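Local coordinates for Lmo0131 protein (Listeria monocytogenes, PDB 4Q6J) that is of uncertain function but folds as an EAL-type barrel and probably acts as a cyclic-diguanylate-specific phosphodiesterase, at residues Asn18-Tyr23 with Leu63-Glu68; Glu218-Leu223 with Gly233-Arg238. All coordinates share one frame; numbering follows the deposited sequence. Where two conformers were deposited one is given.

Interaction 1: residues Asn18-Tyr23 with Leu63-Glu68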
loop_
_atom_site.group_PDB
_atom_site.type_symbol
_atom_site.label_atom_id
_atom_site.label_comp_id
_atom_site.label_asym_id
_atom_site.label_seq_id
_atom_site.Cartn_x
_atom_site.Cartn_y
_atom_site.Cartn_z
ATOM N N ASN B 18 -22.302 20.933 -2.172
ATOM C CA ASN B 18 -22.133 20.425 -0.802
ATOM C C ASN B 18 -23.374 19.678 -0.370
ATOM O O ASN B 18 -23.906 19.850 0.734
ATOM C CB ASN B 18 -21.803 21.535 0.195
ATOM C CG ASN B 18 -20.314 21.652 0.454
ATOM O OD1 ASN B 18 -19.620 20.644 0.599
ATOM N ND2 ASN B 18 -19.811 22.881 0.497
ATOM N N SER B 19 -23.831 18.843 -1.278
ATOM C CA SER B 19 -25.079 18.161 -1.137
ATOM C C SER B 19 -24.913 16.802 -0.395
ATOM O O SER B 19 -25.053 15.747 -1.001
ATOM C CB SER B 19 -25.644 17.999 -2.554
ATOM O OG SER B 19 -26.961 17.551 -2.539
ATOM N N TYR B 20 -24.614 16.838 0.910
ATOM C CA TYR B 20 -24.397 15.612 1.695
ATOM C C TYR B 20 -25.574 15.333 2.605
ATOM O O TYR B 20 -26.312 16.246 2.939
ATOM C CB TYR B 20 -23.138 15.729 2.555
ATOM C CG TYR B 20 -21.865 16.023 1.789
ATOM C CD1 TYR B 20 -21.216 15.031 1.077
ATOM C CD2 TYR B 20 -21.306 17.287 1.795
ATOM C CE1 TYR B 20 -20.057 15.290 0.374
ATOM C CE2 TYR B 20 -20.152 17.557 1.101
ATOM C CZ TYR B 20 -19.525 16.555 0.395
ATOM O OH TYR B 20 -18.371 16.835 -0.294
ATOM N N LEU B 21 -25.748 14.077 2.997
ATOM C CA LEU B 21 -26.701 13.720 4.046
ATOM C C LEU B 21 -25.961 12.920 5.081
ATOM O O LEU B 21 -25.101 12.157 4.736
ATOM C CB LEU B 21 -27.826 12.833 3.503
ATOM C CG LEU B 21 -28.787 13.376 2.447
ATOM C CD1 LEU B 21 -29.686 12.268 1.968
ATOM C CD2 LEU B 21 -29.588 14.502 3.020
ATOM N N LEU B 22 -26.291 13.063 6.358
ATOM C CA LEU B 22 -25.691 12.169 7.330
ATOM C C LEU B 22 -26.746 11.113 7.681
ATOM O O LEU B 22 -27.852 11.448 8.101
ATOM C CB LEU B 22 -25.221 12.924 8.568
ATOM C CG LEU B 22 -24.213 12.177 9.435
ATOM C CD1 LEU B 22 -22.941 11.976 8.653
ATOM C CD2 LEU B 22 -23.936 12.879 10.758
ATOM N N TYR B 23 -26.411 9.844 7.453
ATOM C CA TYR B 23 -27.262 8.741 7.840
ATOM C C TYR B 23 -26.699 8.178 9.118
ATOM O O TYR B 23 -25.559 8.491 9.482
ATOM C CB TYR B 23 -27.304 7.684 6.740
ATOM C CG TYR B 23 -28.254 7.985 5.586
ATOM C CD1 TYR B 23 -28.831 9.250 5.433
ATOM C CD2 TYR B 23 -28.590 6.996 4.667
ATOM C CE1 TYR B 23 -29.694 9.521 4.400
ATOM C CE2 TYR B 23 -29.461 7.260 3.615
ATOM C CZ TYR B 23 -30.009 8.521 3.490
ATOM O OH TYR B 23 -30.873 8.779 2.449
ATOM N N LEU B 63 -11.699 16.676 -6.434
ATOM C CA LEU B 63 -12.316 17.983 -6.342
ATOM C C LEU B 63 -11.830 18.702 -5.076
ATOM O O LEU B 63 -12.318 19.780 -4.756
ATOM C CB LEU B 63 -13.850 17.874 -6.376
ATOM C CG LEU B 63 -14.595 17.824 -7.716
ATOM C CD1 LEU B 63 -16.088 18.054 -7.530
ATOM C CD2 LEU B 63 -14.027 18.843 -8.695
ATOM N N ASN B 64 -10.836 18.109 -4.411
ATOM C CA ASN B 64 -10.324 18.569 -3.108
ATOM C C ASN B 64 -11.426 19.048 -2.139
ATOM O O ASN B 64 -11.317 20.107 -1.518
ATOM C CB ASN B 64 -9.172 19.591 -3.261
ATOM C CG ASN B 64 -7.860 18.955 -3.790
ATOM O OD1 ASN B 64 -6.966 18.572 -3.016
ATOM N ND2 ASN B 64 -7.742 18.864 -5.112
ATOM N N ALA B 65 -12.478 18.237 -2.030
ATOM C CA ALA B 65 -13.667 18.552 -1.220
ATOM C C ALA B 65 -13.718 17.851 0.154
ATOM O O ALA B 65 -14.703 17.960 0.887
ATOM C CB ALA B 65 -14.947 18.243 -2.019
ATOM N N THR B 66 -12.632 17.177 0.504
ATOM C CA THR B 66 -12.577 16.390 1.723
ATOM C C THR B 66 -12.841 17.266 2.943
ATOM O O THR B 66 -13.429 16.811 3.892
ATOM C CB THR B 66 -11.245 15.612 1.934
ATOM O OG1 THR B 66 -10.131 16.470 1.745
ATOM C CG2 THR B 66 -11.134 14.425 0.998
ATOM N N ARG B 67 -12.393 18.512 2.919
ATOM C CA ARG B 67 -12.579 19.360 4.071
ATOM C C ARG B 67 -14.045 19.718 4.288
ATOM O O ARG B 67 -14.534 19.628 5.419
ATOM C CB ARG B 67 -11.709 20.597 4.008
ATOM C CG ARG B 67 -11.861 21.459 5.251
ATOM C CD ARG B 67 -11.706 20.697 6.552
ATOM N NE ARG B 67 -12.042 21.581 7.659
ATOM C CZ ARG B 67 -11.177 22.377 8.285
ATOM N NH1 ARG B 67 -9.889 22.385 7.962
ATOM N NH2 ARG B 67 -11.597 23.165 9.259
ATOM N N GLU B 68 -14.718 20.114 3.205
ATOM C CA GLU B 68 -16.157 20.393 3.189
ATOM C C GLU B 68 -16.951 19.234 3.782
ATOM O O GLU B 68 -17.863 19.416 4.578
ATOM C CB GLU B 68 -16.644 20.611 1.746
ATOM C CG GLU B 68 -16.328 21.987 1.153
ATOM C CD GLU B 68 -15.081 22.014 0.272
ATOM O OE1 GLU B 68 -15.017 22.902 -0.592
ATOM O OE2 GLU B 68 -14.164 21.179 0.450
#
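Backbone N of Tyr20 gives a weak hydrogen bond of 3.1 Å to backbone O of Asn18, across an inverse gamma turn centred on Ser19. Both residues then reach the start of helix 66-83, but in different ways. Asn18 follows helix 8-16 with positive phi and ends it in a Schellman motif. Its amide crosses the Glu68 side chain at about a right angle. OD1 of Asn18 rests 3.2 Å from CB of Glu68, with no hydrogen bond between the two residues. The Glu68 chain starts out toward 18-23, then bends at chi2 and carries its carboxylate away. Glu68 was modelled in two conformers, so the exact lie of its carboxylate is doubtful. Tyr20 works from the buried side. With CG beside the backbone N (chi1 -57°), its ring is directed at the first turn of the helix. Its OH comes to 4.0 Å from backbone O of Ala65 and to 4.1 Å from CB of Ala65. These are van der Waals approaches. Ala65 is the N-cap residue of helix 66-83, and Asn64, with positive phi, closes helix 53-62 in a second Schellman motif. The tight turn here thus joins two helix ends. Around the pair, Tyr20 also meets the Phe72 ring with planes at about 45° and touches Met69, Ile60 and Val42. Ala65 packs on Ile15 of helix 8-16. The contact therefore seats the first residues of strand 20-29, which pairs antiparallel with strand 35-45, against helix 66-83, with helices 8-16 and 53-62 alongside.

Interaction 2: residues Glu218-Leu223 with Gly233-Arg238. With EDO (1,2-ethanediol), chain R; EDO (1,2-ethanediol), chain L.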
loop_
_atom_site.group_PDB
_atom_site.type_symbol
_atom_site.label_atom_id
_atom_site.label_comp_id
_atom_site.label_asym_id
_atom_site.label_seq_id
_atom_site.Cartn_x
_atom_site.Cartn_y
_atom_site.Cartn_z
ATOM N N GLU B 218 -27.935 -16.129 15.729
ATOM C CA GLU B 218 -26.901 -17.075 16.128
ATOM C C GLU B 218 -25.575 -16.352 16.403
ATOM O O GLU B 218 -24.838 -16.715 17.327
ATOM C CB GLU B 218 -26.730 -18.199 15.093
ATOM C CG GLU B 218 -27.890 -19.201 15.063
ATOM C CD GLU B 218 -27.700 -20.370 14.074
ATOM O OE1 GLU B 218 -26.548 -20.757 13.779
ATOM O OE2 GLU B 218 -28.725 -20.917 13.599
ATOM N N GLN B 219 -25.285 -15.323 15.605
ATOM C CA GLN B 219 -24.159 -14.439 15.884
ATOM C C GLN B 219 -24.338 -13.727 17.208
ATOM O O GLN B 219 -23.393 -13.644 17.980
ATOM C CB GLN B 219 -23.976 -13.393 14.787
ATOM C CG GLN B 219 -23.142 -13.877 13.611
ATOM C CD GLN B 219 -23.196 -12.924 12.431
ATOM O OE1 GLN B 219 -24.240 -12.367 12.101
ATOM N NE2 GLN B 219 -22.062 -12.730 11.797
ATOM N N VAL B 220 -25.529 -13.194 17.458
ATOM C CA VAL B 220 -25.790 -12.504 18.709
ATOM C C VAL B 220 -25.511 -13.390 19.919
ATOM O O VAL B 220 -24.884 -12.983 20.904
ATOM C CB VAL B 220 -27.220 -12.000 18.772
ATOM C CG1 VAL B 220 -27.529 -11.453 20.178
ATOM C CG2 VAL B 220 -27.433 -10.936 17.701
ATOM N N GLU B 221 -25.970 -14.625 19.826
ATOM C CA GLU B 221 -25.759 -15.569 20.905
ATOM C C GLU B 221 -24.252 -15.711 21.210
ATOM O O GLU B 221 -23.846 -15.611 22.367
ATOM C CB GLU B 221 -26.385 -16.911 20.553
ATOM C CG GLU B 221 -27.888 -16.863 20.527
ATOM C CD GLU B 221 -28.505 -18.125 19.933
ATOM O OE1 GLU B 221 -27.759 -18.980 19.412
ATOM O OE2 GLU B 221 -29.738 -18.272 19.990
ATOM N N LYS B 222 -23.434 -15.920 20.168
ATOM C CA LYS B 222 -21.997 -16.143 20.334
ATOM C C LYS B 222 -21.292 -14.924 20.872
ATOM O O LYS B 222 -20.483 -15.011 21.771
ATOM C CB LYS B 222 -21.361 -16.526 19.010
ATOM C CG LYS B 222 -21.879 -17.846 18.478
ATOM C CD LYS B 222 -21.113 -18.305 17.268
ATOM C CE LYS B 222 -21.685 -19.618 16.730
ATOM N NZ LYS B 222 -22.956 -19.400 15.991
ATOM N N LEU B 223 -21.606 -13.779 20.299
ATOM C CA LEU B 223 -20.914 -12.552 20.655
ATOM C C LEU B 223 -21.286 -12.123 22.061
ATOM O O LEU B 223 -20.426 -11.649 22.785
ATOM C CB LEU B 223 -21.173 -11.454 19.613
ATOM C CG LEU B 223 -20.743 -11.876 18.207
ATOM C CD1 LEU B 223 -21.337 -10.938 17.149
ATOM C CD2 LEU B 223 -19.196 -12.021 18.106
ATOM N N GLY B 233 -25.469 -3.770 12.861
ATOM C CA GLY B 233 -25.580 -4.536 11.644
ATOM C C GLY B 233 -27.012 -4.650 11.212
ATOM O O GLY B 233 -27.906 -4.218 11.925
ATOM N N TYR B 234 -27.216 -5.269 10.057
ATOM C CA TYR B 234 -28.531 -5.392 9.439
ATOM C C TYR B 234 -29.613 -5.965 10.373
ATOM O O TYR B 234 -30.790 -5.593 10.291
ATOM C CB TYR B 234 -28.436 -6.219 8.138
ATOM C CG TYR B 234 -29.475 -5.825 7.132
ATOM C CD1 TYR B 234 -29.285 -4.723 6.304
ATOM C CD2 TYR B 234 -30.669 -6.531 7.028
ATOM C CE1 TYR B 234 -30.252 -4.351 5.394
ATOM C CE2 TYR B 234 -31.644 -6.164 6.111
ATOM C CZ TYR B 234 -31.433 -5.075 5.301
ATOM O OH TYR B 234 -32.407 -4.715 4.384
ATOM N N TYR B 235 -29.209 -6.857 11.267
ATOM C CA TYR B 235 -30.140 -7.550 12.159
ATOM C C TYR B 235 -30.940 -6.577 13.020
ATOM O O TYR B 235 -32.082 -6.855 13.437
ATOM C CB TYR B 235 -29.389 -8.547 13.049
ATOM C CG TYR B 235 -30.293 -9.378 13.938
ATOM C CD1 TYR B 235 -31.062 -10.404 13.410
ATOM C CD2 TYR B 235 -30.376 -9.143 15.306
ATOM C CE1 TYR B 235 -31.897 -11.166 14.215
ATOM C CE2 TYR B 235 -31.212 -9.891 16.122
ATOM C CZ TYR B 235 -31.973 -10.908 15.570
ATOM O OH TYR B 235 -32.817 -11.678 16.356
ATOM N N PHE B 236 -30.329 -5.437 13.290
ATOM C CA PHE B 236 -30.983 -4.393 14.038
ATOM C C PHE B 236 -31.497 -3.342 13.070
ATOM O O PHE B 236 -32.716 -3.137 12.967
ATOM C CB PHE B 236 -30.026 -3.856 15.089
ATOM C CG PHE B 236 -29.594 -4.914 16.060
ATOM C CD1 PHE B 236 -30.455 -5.338 17.051
ATOM C CD2 PHE B 236 -28.367 -5.555 15.926
ATOM C CE1 PHE B 236 -30.091 -6.344 17.934
ATOM C CE2 PHE B 236 -27.992 -6.571 16.803
ATOM C CZ PHE B 236 -28.851 -6.960 17.814
ATOM N N SER B 237 -30.590 -2.714 12.325
ATOM C CA SER B 237 -31.002 -1.724 11.315
ATOM C C SER B 237 -29.886 -1.323 10.337
ATOM O O SER B 237 -28.772 -1.016 10.759
ATOM C CB SER B 237 -31.559 -0.459 11.997
ATOM O OG SER B 237 -32.116 0.447 11.058
ATOM N N ARG B 238 -30.191 -1.313 9.038
ATOM C CA ARG B 238 -29.352 -0.629 8.067
ATOM C C ARG B 238 -29.210 0.850 8.468
ATOM O O ARG B 238 -29.979 1.354 9.287
ATOM C CB ARG B 238 -30.014 -0.714 6.703
ATOM C CG ARG B 238 -31.411 -0.119 6.665
ATOM C CD ARG B 238 -32.200 -0.638 5.474
ATOM N NE ARG B 238 -32.469 0.424 4.511
ATOM C CZ ARG B 238 -33.625 1.075 4.399
ATOM N NH1 ARG B 238 -34.638 0.770 5.191
ATOM N NH2 ARG B 238 -33.770 2.037 3.491
HETATM C C1 EDO R . -32.535 -3.699 8.560
HETATM O O1 EDO R . -32.943 -2.599 7.752
HETATM C C2 EDO R . -33.801 -4.438 8.949
HETATM O O2 EDO R . -33.513 -5.518 9.839
HETATM C C1 EDO L . -24.516 -5.228 7.514
HETATM O O1 EDO L . -24.914 -5.999 8.649
HETATM C C2 EDO L . -24.026 -3.855 7.915
HETATM O O2 EDO L . -25.081 -3.085 8.486
#
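Val220 holds CG1 anti to its backbone N (chi1 172°), which leaves CG2 anti to the carbonyl carbon and aimed at the loop 233-238. Tyr235 likewise has CG trans to its own N (chi1 -176°), and this brings its ring to the helix. CG2 of Val220 lies 4.2 Å from CD2 of Tyr235. The same methyl lies 4.2 Å from CZ of Phe236. It meets both rings obliquely. The two rings also touch each other: CD2 of Tyr235 stands 3.6 Å above the plane of the Phe236 ring, toward its rim, so that the edge of the tyrosine is set against the face of the phenylalanine. The loop is tightly wound behind them. Backbone O of Gly233 accepts from N of Phe236 at 3.0 Å and from N of Ser237 at 3.1 Å.

On Tyr234 the loop carries solvent-derived groups, two 1,2-ethanediols probably left from crystallisation. C1 of one diol sits 3.5 Å above the plane of the Tyr234 ring, over its centre, while its O2 donates to backbone O of Tyr234 at 2.8 Å. The other accepts from backbone N of Tyr234 in a nearly straight bond (167°). Backbone O of Asp5 of a third subunit accepts from Tyr234 OH, and the carboxylate of that Asp5 forms a salt bridge with Arg238.

Val220 and Phe236 both pack on Phe231 of strand 230-231. Helix 217-225 and the loop that follows this last barrel strand are thus joined by hydrophobic packing alone across the two segments. Tyr234 and Arg238 direct their polar groups to other partners, and in the crystal the backbone at Tyr234 bonds to two diols.

How the interactions relate
Interactions 1 and 2 lie on opposite sides of the centre of the chain. Their centres are about 30 Å apart, and they do not touch. Both are partly buried, and each combines buried residues (two in interaction 1, one in interaction 2) with one exposed residue. Interaction 1 serves the start of the barrel, where strand 20-29 meets helix 66-83. Interaction 2 serves its end, where helix 217-225 meets the loop after strand 230-231. They share no segment, yet strands 20-29 and 230-231 pair antiparallel in the sheet. Neither contact has a hydrogen bond between its segments. Interaction 1 mixes polar and aliphatic groups, whereas interaction 2 is purely apolar, a methyl against two aromatic rings.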